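PDB 2F7L: 455aa long hypothetical phospho-sugar mutase from Sulfolobus tokodaii, which interconverts the 6-phosphates and 1-phosphates of glucosamine and galactosamine, a magnesium-dependent step in making UDP-N-acetylglucosamine and UDP-N-acetylgalactosamine. Local coordinates for residues S262-S267 with S289-Y294; K279-A284 with Y298-D303; I250-R255 with V358-L363; A284-S289 with F325-G330. One frame throughout, in Å; residues are numbered along the deposited sequence.

Interaction 1 of 4, residues S262-S267 with S289-Y294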
loop_
_atom_site.group_PDB
_atom_site.type_symbol
_atom_site.label_atom_id
_atom_site.label_comp_id
_atom_site.label_asym_id
_atom_site.label_seq_id
_atom_site.Cartn_x
_atom_site.Cartn_y
_atom_site.Cartn_z
ATOM N N SER A 262 2.587 -6.015 -12.067
ATOM C CA SER A 262 3.733 -5.125 -12.008
ATOM C C SER A 262 4.602 -5.412 -10.792
ATOM O O SER A 262 5.778 -5.044 -10.764
ATOM C CB SER A 262 3.283 -3.663 -12.003
ATOM O OG SER A 262 2.395 -3.396 -10.943
ATOM N N GLY A 263 4.033 -6.073 -9.792
ATOM C CA GLY A 263 4.796 -6.391 -8.603
ATOM C C GLY A 263 5.775 -7.472 -8.983
ATOM O O GLY A 263 6.905 -7.521 -8.497
ATOM N N THR A 264 5.324 -8.345 -9.877
ATOM C CA THR A 264 6.125 -9.466 -10.371
ATOM C C THR A 264 7.292 -8.970 -11.241
ATOM O O THR A 264 8.431 -9.378 -11.055
ATOM C CB THR A 264 5.224 -10.451 -11.177
ATOM O OG1 THR A 264 4.347 -11.141 -10.279
ATOM C CG2 THR A 264 6.067 -11.459 -11.934
ATOM N N LEU A 265 6.978 -8.086 -12.184
ATOM C CA LEU A 265 7.961 -7.479 -13.081
ATOM C C LEU A 265 9.012 -6.722 -12.259
ATOM O O LEU A 265 10.210 -6.802 -12.532
ATOM C CB LEU A 265 7.236 -6.507 -14.019
ATOM C CG LEU A 265 7.175 -6.760 -15.530
ATOM C CD1 LEU A 265 7.298 -8.230 -15.820
ATOM C CD2 LEU A 265 5.875 -6.206 -16.091
ATOM N N LEU A 266 8.544 -5.978 -11.258
ATOM C CA LEU A 266 9.399 -5.194 -10.374
ATOM C C LEU A 266 10.165 -6.115 -9.452
ATOM O O LEU A 266 11.335 -5.884 -9.144
ATOM C CB LEU A 266 8.549 -4.234 -9.547
ATOM C CG LEU A 266 8.546 -2.756 -9.953
ATOM C CD1 LEU A 266 8.721 -2.560 -11.458
ATOM C CD2 LEU A 266 7.256 -2.148 -9.463
ATOM N N SER A 267 9.501 -7.170 -9.003
ATOM C CA SER A 267 10.141 -8.135 -8.124
ATOM C C SER A 267 11.314 -8.740 -8.914
ATOM O O SER A 267 12.355 -9.107 -8.370
ATOM C CB SER A 267 9.126 -9.208 -7.729
ATOM O OG SER A 267 9.453 -9.757 -6.468
ATOM N N SER A 289 -1.103 -16.525 -8.709
ATOM C CA SER A 289 -0.026 -17.528 -8.656
ATOM C C SER A 289 0.945 -17.308 -9.816
ATOM O O SER A 289 2.061 -17.836 -9.835
ATOM C CB SER A 289 -0.601 -18.951 -8.691
ATOM O OG SER A 289 -1.364 -19.168 -9.858
ATOM N N LEU A 290 0.495 -16.519 -10.778
ATOM C CA LEU A 290 1.297 -16.133 -11.928
ATOM C C LEU A 290 2.706 -15.712 -11.449
ATOM O O LEU A 290 3.716 -15.952 -12.123
ATOM C CB LEU A 290 0.571 -14.975 -12.625
ATOM C CG LEU A 290 1.169 -13.760 -13.327
ATOM C CD1 LEU A 290 -0.014 -12.858 -13.624
ATOM C CD2 LEU A 290 2.182 -13.000 -12.478
ATOM N N VAL A 291 2.756 -15.088 -10.275
ATOM C CA VAL A 291 4.007 -14.642 -9.692
ATOM C C VAL A 291 4.999 -15.809 -9.568
ATOM O O VAL A 291 6.186 -15.661 -9.890
ATOM C CB VAL A 291 3.763 -13.991 -8.300
ATOM C CG1 VAL A 291 3.118 -14.993 -7.361
ATOM C CG2 VAL A 291 5.084 -13.481 -7.704
ATOM N N GLU A 292 4.527 -16.969 -9.110
ATOM C CA GLU A 292 5.416 -18.130 -8.982
ATOM C C GLU A 292 5.909 -18.585 -10.338
ATOM O O GLU A 292 7.092 -18.861 -10.527
ATOM C CB GLU A 292 4.711 -19.313 -8.333
ATOM C CG GLU A 292 4.494 -19.192 -6.860
ATOM C CD GLU A 292 4.007 -20.496 -6.264
ATOM O OE1 GLU A 292 3.113 -21.134 -6.870
ATOM O OE2 GLU A 292 4.517 -20.879 -5.187
ATOM N N GLU A 293 4.983 -18.666 -11.278
ATOM C CA GLU A 293 5.310 -19.101 -12.612
ATOM C C GLU A 293 6.462 -18.307 -13.194
ATOM O O GLU A 293 7.455 -18.871 -13.646
ATOM C CB GLU A 293 4.084 -18.955 -13.499
ATOM C CG GLU A 293 4.133 -19.755 -14.789
ATOM C CD GLU A 293 2.763 -19.834 -15.431
ATOM O OE1 GLU A 293 1.759 -19.876 -14.679
ATOM O OE2 GLU A 293 2.693 -19.863 -16.678
ATOM N N TYR A 294 6.330 -16.988 -13.169
ATOM C CA TYR A 294 7.351 -16.115 -13.724
ATOM C C TYR A 294 8.623 -16.029 -12.897
ATOM O O TYR A 294 9.710 -16.112 -13.436
ATOM C CB TYR A 294 6.783 -14.711 -13.911
ATOM C CG TYR A 294 7.506 -13.892 -14.952
ATOM C CD1 TYR A 294 7.106 -13.915 -16.283
ATOM C CD2 TYR A 294 8.590 -13.095 -14.605
ATOM C CE1 TYR A 294 7.764 -13.159 -17.241
ATOM C CE2 TYR A 294 9.260 -12.338 -15.562
ATOM C CZ TYR A 294 8.838 -12.373 -16.873
ATOM O OH TYR A 294 9.477 -11.602 -17.810
#
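Leu290, Val291 and Tyr294, on one side of a short helix, all close on Thr264 of a neighbouring helix that runs in nearly the same direction. The axes of the two short segments approach to 9.8 Å at 27°, and no hydrogen bond passes between them. Leu290 makes the first touch: its side chain sets out past the other helix, but the CD2 branch comes nearer and lies 3.6 Å from Thr264 OG1. Val291 is the residue level with Thr264, and here the backbones come closest, the CA atoms of Thr264 and Val291 being 5.6 Å apart. A compact, beta-branched residue on each side suits so close a passage. The two side chains cross obliquely, with Thr264 OG1 3.5 Å from Val291 CB and almost as near to its CG2 branch. That hydroxyl can sit among carbons because it is hydrogen-bonded to the carbonyl O of Asp260, one turn back in its own helix. The torsion that puts OG1 beside the backbone N (chi1 -71°) leaves the methyl CG2 anti to that N. Tyr294, one turn beyond Leu290, receives this methyl: Thr264 CG2 lies 3.9 Å from Tyr294 CB and is also close to ring atoms CG and CD2. Farther out, Leu265 CD1 loosely approaches the phenolic OH. Both helices belong to the third alpha/beta/alpha domain of the phosphohexose mutases. Helix 290-296 rests on strand 301-305 through Val291, which touches Val302 and Trp304, while helix 259-272 is backed by helices 342-356 and 360-365.

Interaction 2 of 4, residues K279-A284 with Y298-D303; sequences KKIVTA and YNIQVD
Ile281 and the pair Ile300 and Val302 pack together where two neighbouring parallel strands close a beta-alpha-beta crossover: strand 280-284, helix 290-296, then strand 301-305. Three backbone bonds join the strands. Ile281 uses both its polar atoms, its N donating to Gln301 O at 2.9 Å and its O accepting from Asp303 N; Thr283 N then donates to Asp303 O at 3.1 Å. Ile281 is thereby paired with Val302 and Val282 with Asp303.

The side chains sort by face. Ile281 and Val302 lie side by side on the face turned to the helices, with Ile281 CD1 3.7 Å from Val302 CB, and Ile281 CG2 meets Ile300 CG2 at 3.8 Å. Branched aliphatic residues suit this buried side, where Leu295 of the connecting helix covers Ile281 and Ile300, and Val291 covers Val302. The other face carries Lys280, Gln301 and Asp303, and also Val282, which packs on helix 309-318.

Asn299 sets up the second strand. Its positive phi (73°) makes it the C-prime residue of a Schellman motif that ends helix 290-296, turning the chain into the sheet. Lys280 lies beside Gln301, its chain bent at chi3 and chi4. The Glu319 carboxylate lies close to that of Asp303, a like-charge repulsion that Lys280 may ease from a distance: Lys280 NZ lies 4.8 Å from Asp303 OD2.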
loop_
_atom_site.group_PDB
_atom_site.type_symbol
_atom_site.label_atom_id
_atom_site.label_comp_id
_atom_site.label_asym_id
_atom_site.label_seq_id
_atom_site.Cartn_x
_atom_site.Cartn_y
_atom_site.Cartn_z
ATOM N N LYS A 279 17.444 -14.275 -3.534
ATOM C CA LYS A 279 16.350 -14.345 -4.503
ATOM C C LYS A 279 15.186 -14.897 -3.679
ATOM O O LYS A 279 15.182 -16.065 -3.264
ATOM C CB LYS A 279 16.672 -15.305 -5.659
ATOM C CG LYS A 279 18.080 -15.193 -6.264
ATOM C CD LYS A 279 18.325 -13.862 -6.952
ATOM C CE LYS A 279 19.720 -13.809 -7.561
ATOM N NZ LYS A 279 20.039 -12.422 -7.994
ATOM N N LYS A 280 14.211 -14.032 -3.430
ATOM C CA LYS A 280 13.071 -14.393 -2.624
ATOM C C LYS A 280 12.279 -13.131 -2.325
ATOM O O LYS A 280 12.848 -12.119 -1.906
ATOM C CB LYS A 280 13.560 -14.987 -1.321
ATOM C CG LYS A 280 12.468 -15.306 -0.337
ATOM C CD LYS A 280 13.029 -15.382 1.072
ATOM C CE LYS A 280 14.519 -15.698 1.056
ATOM N NZ LYS A 280 14.830 -16.840 0.132
ATOM N N ILE A 281 10.966 -13.208 -2.526
ATOM C CA ILE A 281 10.086 -12.088 -2.287
ATOM C C ILE A 281 8.888 -12.536 -1.458
ATOM O O ILE A 281 8.614 -13.728 -1.359
ATOM C CB ILE A 281 9.630 -11.476 -3.633
ATOM C CG1 ILE A 281 8.763 -12.470 -4.416
ATOM C CG2 ILE A 281 10.866 -11.091 -4.465
ATOM C CD1 ILE A 281 7.334 -12.540 -3.973
ATOM N N VAL A 282 8.191 -11.575 -0.850
ATOM C CA VAL A 282 7.015 -11.836 -0.017
ATOM C C VAL A 282 5.797 -11.265 -0.724
ATOM O O VAL A 282 5.892 -10.256 -1.409
ATOM C CB VAL A 282 7.137 -11.119 1.349
ATOM C CG1 VAL A 282 5.903 -11.364 2.204
ATOM C CG2 VAL A 282 8.377 -11.589 2.067
ATOM N N THR A 283 4.653 -11.917 -0.590
ATOM C CA THR A 283 3.419 -11.387 -1.176
ATOM C C THR A 283 2.205 -12.019 -0.505
ATOM O O THR A 283 2.296 -13.098 0.087
ATOM C CB THR A 283 3.339 -11.591 -2.703
ATOM O OG1 THR A 283 2.485 -10.581 -3.253
ATOM C CG2 THR A 283 2.762 -12.954 -3.045
ATOM N N ALA A 284 1.072 -11.338 -0.574
ATOM C CA ALA A 284 -0.128 -11.858 0.056
ATOM C C ALA A 284 -0.884 -12.843 -0.835
ATOM O O ALA A 284 -0.866 -12.772 -2.075
ATOM C CB ALA A 284 -1.037 -10.716 0.476
ATOM N N TYR A 298 13.810 -17.924 -12.463
ATOM C CA TYR A 298 14.848 -16.977 -12.059
ATOM C C TYR A 298 15.327 -17.371 -10.663
ATOM O O TYR A 298 16.199 -16.720 -10.085
ATOM C CB TYR A 298 14.306 -15.548 -12.049
ATOM C CG TYR A 298 13.876 -15.047 -13.410
ATOM C CD1 TYR A 298 14.808 -14.616 -14.345
ATOM C CD2 TYR A 298 12.531 -15.045 -13.776
ATOM C CE1 TYR A 298 14.408 -14.193 -15.620
ATOM C CE2 TYR A 298 12.120 -14.631 -15.041
ATOM C CZ TYR A 298 13.061 -14.207 -15.965
ATOM O OH TYR A 298 12.653 -13.814 -17.231
ATOM N N ASN A 299 14.739 -18.440 -10.129
ATOM C CA ASN A 299 15.109 -18.974 -8.818
ATOM C C ASN A 299 14.654 -18.148 -7.631
ATOM O O ASN A 299 15.100 -18.357 -6.494
ATOM C CB ASN A 299 16.617 -19.175 -8.760
ATOM C CG ASN A 299 17.102 -20.134 -9.818
ATOM O OD1 ASN A 299 18.300 -20.294 -10.023
ATOM N ND2 ASN A 299 16.161 -20.784 -10.502
ATOM N N ILE A 300 13.751 -17.218 -7.908
ATOM C CA ILE A 300 13.207 -16.348 -6.883
ATOM C C ILE A 300 12.003 -17.045 -6.263
ATOM O O ILE A 300 10.999 -17.260 -6.937
ATOM C CB ILE A 300 12.749 -15.013 -7.500
ATOM C CG1 ILE A 300 13.859 -14.445 -8.391
ATOM C CG2 ILE A 300 12.399 -14.034 -6.400
ATOM C CD1 ILE A 300 13.446 -13.262 -9.246
ATOM N N GLN A 301 12.106 -17.427 -4.996
ATOM C CA GLN A 301 10.977 -18.073 -4.332
ATOM C C GLN A 301 10.002 -16.980 -3.950
ATOM O O GLN A 301 10.404 -15.840 -3.725
ATOM C CB GLN A 301 11.392 -18.742 -3.037
ATOM C CG GLN A 301 12.605 -19.581 -3.128
ATOM C CD GLN A 301 13.098 -19.983 -1.755
ATOM O OE1 GLN A 301 14.115 -20.679 -1.630
ATOM N NE2 GLN A 301 12.382 -19.548 -0.711
ATOM N N VAL A 302 8.720 -17.310 -3.884
ATOM C CA VAL A 302 7.759 -16.317 -3.458
ATOM C C VAL A 302 7.257 -16.837 -2.115
ATOM O O VAL A 302 6.811 -17.975 -2.010
ATOM C CB VAL A 302 6.594 -16.126 -4.491
ATOM C CG1 VAL A 302 7.072 -16.482 -5.886
ATOM C CG2 VAL A 302 5.383 -16.919 -4.102
ATOM N N ASP A 303 7.405 -16.025 -1.074
ATOM C CA ASP A 303 6.936 -16.411 0.243
ATOM C C ASP A 303 5.534 -15.872 0.443
ATOM O O ASP A 303 5.350 -14.677 0.617
ATOM C CB ASP A 303 7.861 -15.852 1.317
ATOM C CG ASP A 303 9.110 -16.683 1.490
ATOM O OD1 ASP A 303 8.980 -17.898 1.777
ATOM O OD2 ASP A 303 10.221 -16.123 1.345
HETATM O O HOH W 1 15.998 -19.148 -1.952
#

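Interaction 3 of 4, residues I250-R255 with V358-L363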
loop_
_atom_site.group_PDB
_atom_site.type_symbol
_atom_site.label_atom_id
_atom_site.label_comp_id
_atom_site.label_asym_id
_atom_site.label_seq_id
_atom_site.Cartn_x
_atom_site.Cartn_y
_atom_site.Cartn_z
ATOM N N ILE A 250 -0.393 1.602 -16.191
ATOM C CA ILE A 250 -1.211 1.513 -17.397
ATOM C C ILE A 250 -0.223 1.577 -18.551
ATOM O O ILE A 250 0.430 2.599 -18.731
ATOM C CB ILE A 250 -2.187 2.702 -17.477
ATOM C CG1 ILE A 250 -2.998 2.782 -16.180
ATOM C CG2 ILE A 250 -3.124 2.533 -18.656
ATOM C CD1 ILE A 250 -3.926 3.982 -16.115
ATOM N N ASP A 251 -0.096 0.493 -19.316
ATOM C CA ASP A 251 0.860 0.452 -20.428
ATOM C C ASP A 251 0.452 1.209 -21.692
ATOM O O ASP A 251 -0.652 1.761 -21.790
ATOM C CB ASP A 251 1.174 -0.985 -20.807
ATOM C CG ASP A 251 -0.031 -1.711 -21.373
ATOM O OD1 ASP A 251 -0.940 -1.029 -21.917
ATOM O OD2 ASP A 251 -0.060 -2.967 -21.281
ATOM N N SER A 252 1.365 1.218 -22.660
ATOM C CA SER A 252 1.181 1.903 -23.942
ATOM C C SER A 252 -0.140 1.606 -24.653
ATOM O O SER A 252 -0.641 2.442 -25.396
ATOM C CB SER A 252 2.349 1.564 -24.855
ATOM O OG SER A 252 2.960 0.349 -24.436
ATOM N N GLU A 253 -0.698 0.420 -24.420
ATOM C CA GLU A 253 -1.967 0.030 -25.033
ATOM C C GLU A 253 -3.140 0.727 -24.375
ATOM O O GLU A 253 -4.247 0.731 -24.906
ATOM C CB GLU A 253 -2.177 -1.482 -24.934
ATOM C CG GLU A 253 -1.089 -2.314 -25.581
ATOM C CD GLU A 253 -0.891 -2.001 -27.063
ATOM O OE1 GLU A 253 -1.319 -0.909 -27.519
ATOM O OE2 GLU A 253 -0.286 -2.855 -27.767
ATOM N N GLY A 254 -2.902 1.309 -23.208
ATOM C CA GLY A 254 -3.974 2.004 -22.514
ATOM C C GLY A 254 -4.779 1.052 -21.660
ATOM O O GLY A 254 -5.951 1.287 -21.384
ATOM N N ARG A 255 -4.150 -0.044 -21.260
ATOM C CA ARG A 255 -4.824 -1.023 -20.425
ATOM C C ARG A 255 -4.182 -1.024 -19.042
ATOM O O ARG A 255 -2.949 -1.057 -18.915
ATOM C CB ARG A 255 -4.741 -2.417 -21.073
ATOM C CG ARG A 255 -3.374 -2.769 -21.585
ATOM C CD ARG A 255 -3.378 -3.998 -22.490
ATOM N NE ARG A 255 -2.001 -4.351 -22.814
ATOM C CZ ARG A 255 -1.603 -5.558 -23.177
ATOM N NH1 ARG A 255 -2.489 -6.531 -23.273
ATOM N NH2 ARG A 255 -0.319 -5.806 -23.396
ATOM N N VAL A 358 11.956 -2.224 -24.521
ATOM C CA VAL A 358 10.685 -2.727 -25.035
ATOM C C VAL A 358 9.570 -1.825 -24.501
ATOM O O VAL A 358 9.732 -1.203 -23.456
ATOM C CB VAL A 358 10.461 -4.160 -24.546
ATOM C CG1 VAL A 358 9.030 -4.551 -24.711
ATOM C CG2 VAL A 358 11.353 -5.096 -25.313
ATOM N N SER A 359 8.445 -1.746 -25.204
ATOM C CA SER A 359 7.348 -0.901 -24.741
ATOM C C SER A 359 6.637 -1.530 -23.546
ATOM O O SER A 359 6.679 -2.750 -23.345
ATOM C CB SER A 359 6.330 -0.655 -25.855
ATOM O OG SER A 359 5.483 -1.774 -26.024
ATOM N N SER A 360 5.985 -0.677 -22.759
ATOM C CA SER A 360 5.260 -1.111 -21.578
ATOM C C SER A 360 4.263 -2.209 -21.942
ATOM O O SER A 360 4.157 -3.218 -21.243
ATOM C CB SER A 360 4.519 0.071 -20.961
ATOM O OG SER A 360 3.467 0.498 -21.811
ATOM N N ALA A 361 3.531 -2.006 -23.032
ATOM C CA ALA A 361 2.549 -2.995 -23.472
ATOM C C ALA A 361 3.201 -4.356 -23.689
ATOM O O ALA A 361 2.706 -5.378 -23.222
ATOM C CB ALA A 361 1.879 -2.532 -24.754
ATOM N N GLU A 362 4.328 -4.368 -24.392
ATOM C CA GLU A 362 5.007 -5.619 -24.652
ATOM C C GLU A 362 5.542 -6.206 -23.360
ATOM O O GLU A 362 5.327 -7.382 -23.076
ATOM C CB GLU A 362 6.160 -5.432 -25.635
ATOM C CG GLU A 362 6.790 -6.775 -26.002
ATOM C CD GLU A 362 8.098 -6.664 -26.769
ATOM O OE1 GLU A 362 8.149 -5.870 -27.742
ATOM O OE2 GLU A 362 9.063 -7.390 -26.398
ATOM N N LEU A 363 6.240 -5.375 -22.588
ATOM C CA LEU A 363 6.831 -5.774 -21.305
ATOM C C LEU A 363 5.852 -6.586 -20.470
ATOM O O LEU A 363 6.168 -7.666 -19.987
ATOM C CB LEU A 363 7.231 -4.523 -20.521
ATOM C CG LEU A 363 8.338 -4.582 -19.467
ATOM C CD1 LEU A 363 7.803 -4.037 -18.167
ATOM C CD2 LEU A 363 8.846 -5.994 -19.291
#
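Ala361, Ser360 and Ser252 carry this contact, in which the first turn of helix 360-365 sits against the beta turn that follows strand 248-251. Ala361 has the most surface buried. Its small side chain lets the helix settle close to the turn, with Asp251 OD2 3.4 Å from Ala361 CA. Arg255 NH2, whose salt bridge is with Asp365, gives Ala361 O only a weak bond, the oxygen lying near the guanidinium plane.

Ser360 turns OG between its backbone N and carbonyl carbon (chi1 68°), where that oxygen accepts from Ser252 OG at 2.7 Å. Ser252 N points there too, at a doubtfully short distance. Ser360 OG is further hydrogen-bonded to the carbonyl O of Asp235, so one small hydroxyl has several partners.

Asp251 shapes the type I turn behind Ser252: OD1 takes weak bonds from the amides of Glu253, Gly254 and Arg255, and OD2 makes a salt bridge with Arg255 NE at 2.8 Å. Gly254, with positive phi, suits the turn's last position. Ser359 N-caps the helix by accepting from Glu362 N. The contact thus joins the outermost strand of the second domain's sheet to helix 360-365 of the third, which packs through Leu363 on helix 342-356.

Interaction 4 of 4, residues A284-S289 with F325-G330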
loop_
_atom_site.group_PDB
_atom_site.type_symbol
_atom_site.label_atom_id
_atom_site.label_comp_id
_atom_site.label_asym_id
_atom_site.label_seq_id
_atom_site.Cartn_x
_atom_site.Cartn_y
_atom_site.Cartn_z
ATOM N N ALA A 284 1.072 -11.338 -0.574
ATOM C CA ALA A 284 -0.128 -11.858 0.056
ATOM C C ALA A 284 -0.884 -12.843 -0.835
ATOM O O ALA A 284 -0.866 -12.772 -2.075
ATOM C CB ALA A 284 -1.037 -10.716 0.476
ATOM N N VAL A 285 -1.551 -13.770 -0.162
ATOM C CA VAL A 285 -2.339 -14.806 -0.811
ATOM C C VAL A 285 -3.390 -14.245 -1.763
ATOM O O VAL A 285 -4.052 -14.997 -2.460
ATOM C CB VAL A 285 -3.014 -15.696 0.253
ATOM C CG1 VAL A 285 -1.970 -16.616 0.897
ATOM C CG2 VAL A 285 -3.671 -14.818 1.319
ATOM N N SER A 286 -3.529 -12.925 -1.789
ATOM C CA SER A 286 -4.475 -12.243 -2.668
ATOM C C SER A 286 -3.831 -12.076 -4.054
ATOM O O SER A 286 -4.494 -11.735 -5.040
ATOM C CB SER A 286 -4.845 -10.876 -2.074
ATOM O OG SER A 286 -3.687 -10.133 -1.698
ATOM N N SER A 287 -2.526 -12.332 -4.113
ATOM C CA SER A 287 -1.749 -12.239 -5.353
ATOM C C SER A 287 -1.922 -13.467 -6.258
ATOM O O SER A 287 -2.063 -14.606 -5.777
ATOM C CB SER A 287 -0.261 -12.069 -5.019
ATOM O OG SER A 287 0.073 -10.720 -4.786
ATOM N N SER A 288 -1.900 -13.224 -7.567
ATOM C CA SER A 288 -2.038 -14.286 -8.558
ATOM C C SER A 288 -0.867 -15.234 -8.476
ATOM O O SER A 288 0.239 -14.796 -8.216
ATOM C CB SER A 288 -2.076 -13.695 -9.959
ATOM O OG SER A 288 -1.800 -14.685 -10.937
ATOM N N SER A 289 -1.103 -16.525 -8.709
ATOM C CA SER A 289 -0.026 -17.528 -8.656
ATOM C C SER A 289 0.945 -17.308 -9.816
ATOM O O SER A 289 2.061 -17.836 -9.835
ATOM C CB SER A 289 -0.601 -18.951 -8.691
ATOM O OG SER A 289 -1.364 -19.168 -9.858
ATOM N N PHE A 325 5.344 -7.127 -2.185
ATOM C CA PHE A 325 4.312 -6.375 -2.881
ATOM C C PHE A 325 2.919 -6.955 -2.648
ATOM O O PHE A 325 2.772 -8.082 -2.155
ATOM C CB PHE A 325 4.604 -6.274 -4.384
ATOM C CG PHE A 325 4.466 -7.571 -5.136
ATOM C CD1 PHE A 325 5.532 -8.463 -5.227
ATOM C CD2 PHE A 325 3.266 -7.898 -5.771
ATOM C CE1 PHE A 325 5.410 -9.666 -5.944
ATOM C CE2 PHE A 325 3.132 -9.085 -6.479
ATOM C CZ PHE A 325 4.208 -9.972 -6.568
ATOM N N GLU A 326 1.903 -6.153 -2.964
ATOM C CA GLU A 326 0.514 -6.564 -2.831
ATOM C C GLU A 326 -0.121 -6.462 -4.201
ATOM O O GLU A 326 0.350 -5.714 -5.038
ATOM C CB GLU A 326 -0.255 -5.657 -1.868
ATOM C CG GLU A 326 0.084 -5.832 -0.406
ATOM C CD GLU A 326 -1.156 -5.771 0.488
ATOM O OE1 GLU A 326 -1.801 -6.829 0.715
ATOM O OE2 GLU A 326 -1.502 -4.656 0.956
ATOM N N GLU A 327 -1.204 -7.196 -4.423
ATOM C CA GLU A 327 -1.877 -7.167 -5.712
ATOM C C GLU A 327 -2.559 -5.828 -5.976
ATOM O O GLU A 327 -2.940 -5.513 -7.109
ATOM C CB GLU A 327 -2.882 -8.321 -5.788
ATOM C CG GLU A 327 -3.743 -8.530 -4.554
ATOM C CD GLU A 327 -4.844 -7.495 -4.410
ATOM O OE1 GLU A 327 -5.518 -7.218 -5.425
ATOM O OE2 GLU A 327 -5.046 -6.967 -3.284
ATOM N N ASN A 328 -2.679 -5.031 -4.921
ATOM C CA ASN A 328 -3.325 -3.723 -4.999
ATOM C C ASN A 328 -2.397 -2.552 -5.368
ATOM O O ASN A 328 -2.807 -1.402 -5.293
ATOM C CB ASN A 328 -4.008 -3.404 -3.656
ATOM C CG ASN A 328 -3.011 -3.322 -2.472
ATOM O OD1 ASN A 328 -1.939 -2.706 -2.558
ATOM N ND2 ASN A 328 -3.385 -3.934 -1.357
ATOM N N GLY A 329 -1.170 -2.838 -5.789
ATOM C CA GLY A 329 -0.229 -1.774 -6.104
ATOM C C GLY A 329 0.626 -1.766 -4.859
ATOM O O GLY A 329 0.454 -2.636 -4.006
ATOM N N GLY A 330 1.528 -0.833 -4.676
ATOM C CA GLY A 330 2.270 -0.961 -3.434
ATOM C C GLY A 330 3.230 -2.138 -3.516
ATOM O O GLY A 330 2.867 -3.312 -3.539
#
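Glu327 turns CG between its backbone N and carbonyl carbon (chi1 45°), and a bend at chi2 (75°) sets CD back towards Ser286. The aliphatic part of the glutamate makes the contact: Glu327 CG lies 3.3 Å from Ser286 OG, whose own chi1 of 50° turns it the same way relative to its backbone. The acid group finds its partner outside the contact, OE1 being hydrogen-bonded to Trp258 NE1. Ser287 OG touches both Glu327 and the ring of Phe325. It is 3.9 Å from Glu327 CB and as far from Phe325 CE2, and it is hydrogen-bonded to Thr283 OG1. A small hydroxyl suits a place that must admit a ring and still satisfy a buried oxygen.

The methyl of Ala284 lies 4.0 Å from Glu326 OE1. Glu326 OE2 accepts from Asn328 ND2 at 3.1 Å, with the amide nitrogen above the carboxylate plane, and is also bonded to Ser309 OG.

Two type I turns thus face each other, Ala284 to Ser287 and Glu326 to Gly329; the positive phi of Gly329 and Gly330 favours glycine in the hairpin. The first turn leads from strand 280-284 towards helix 290-296, while the second joins the neighbouring strand 323-326 to the antiparallel strand 329-332, with Asp260 of helix 259-272 touching Ser287, Phe325 and Glu327.

How the interactions relate
Interactions 1, 2 and 4 touch one another within the third domain, with the centre of interaction 1 about 9 Å from those of both others. Phe325 joins them: its ring packs on Gly263 and Val291 of interaction 1 and on Ile281 of interaction 2, while its carbonyl O takes a probable hydrogen bond from Thr283 OG1 at 2.7 Å. Interaction 3 lies at the border with the second domain, its centre about 16 Å from that of interaction 1, which it meets through Leu265 and Leu363. Interaction 4 comes nearest the active site: the side chain of Glu326 is about 8 Å from those of Ser97, probably the serine that carries the phosphate in catalysis, and Asp245, a probable magnesium ligand.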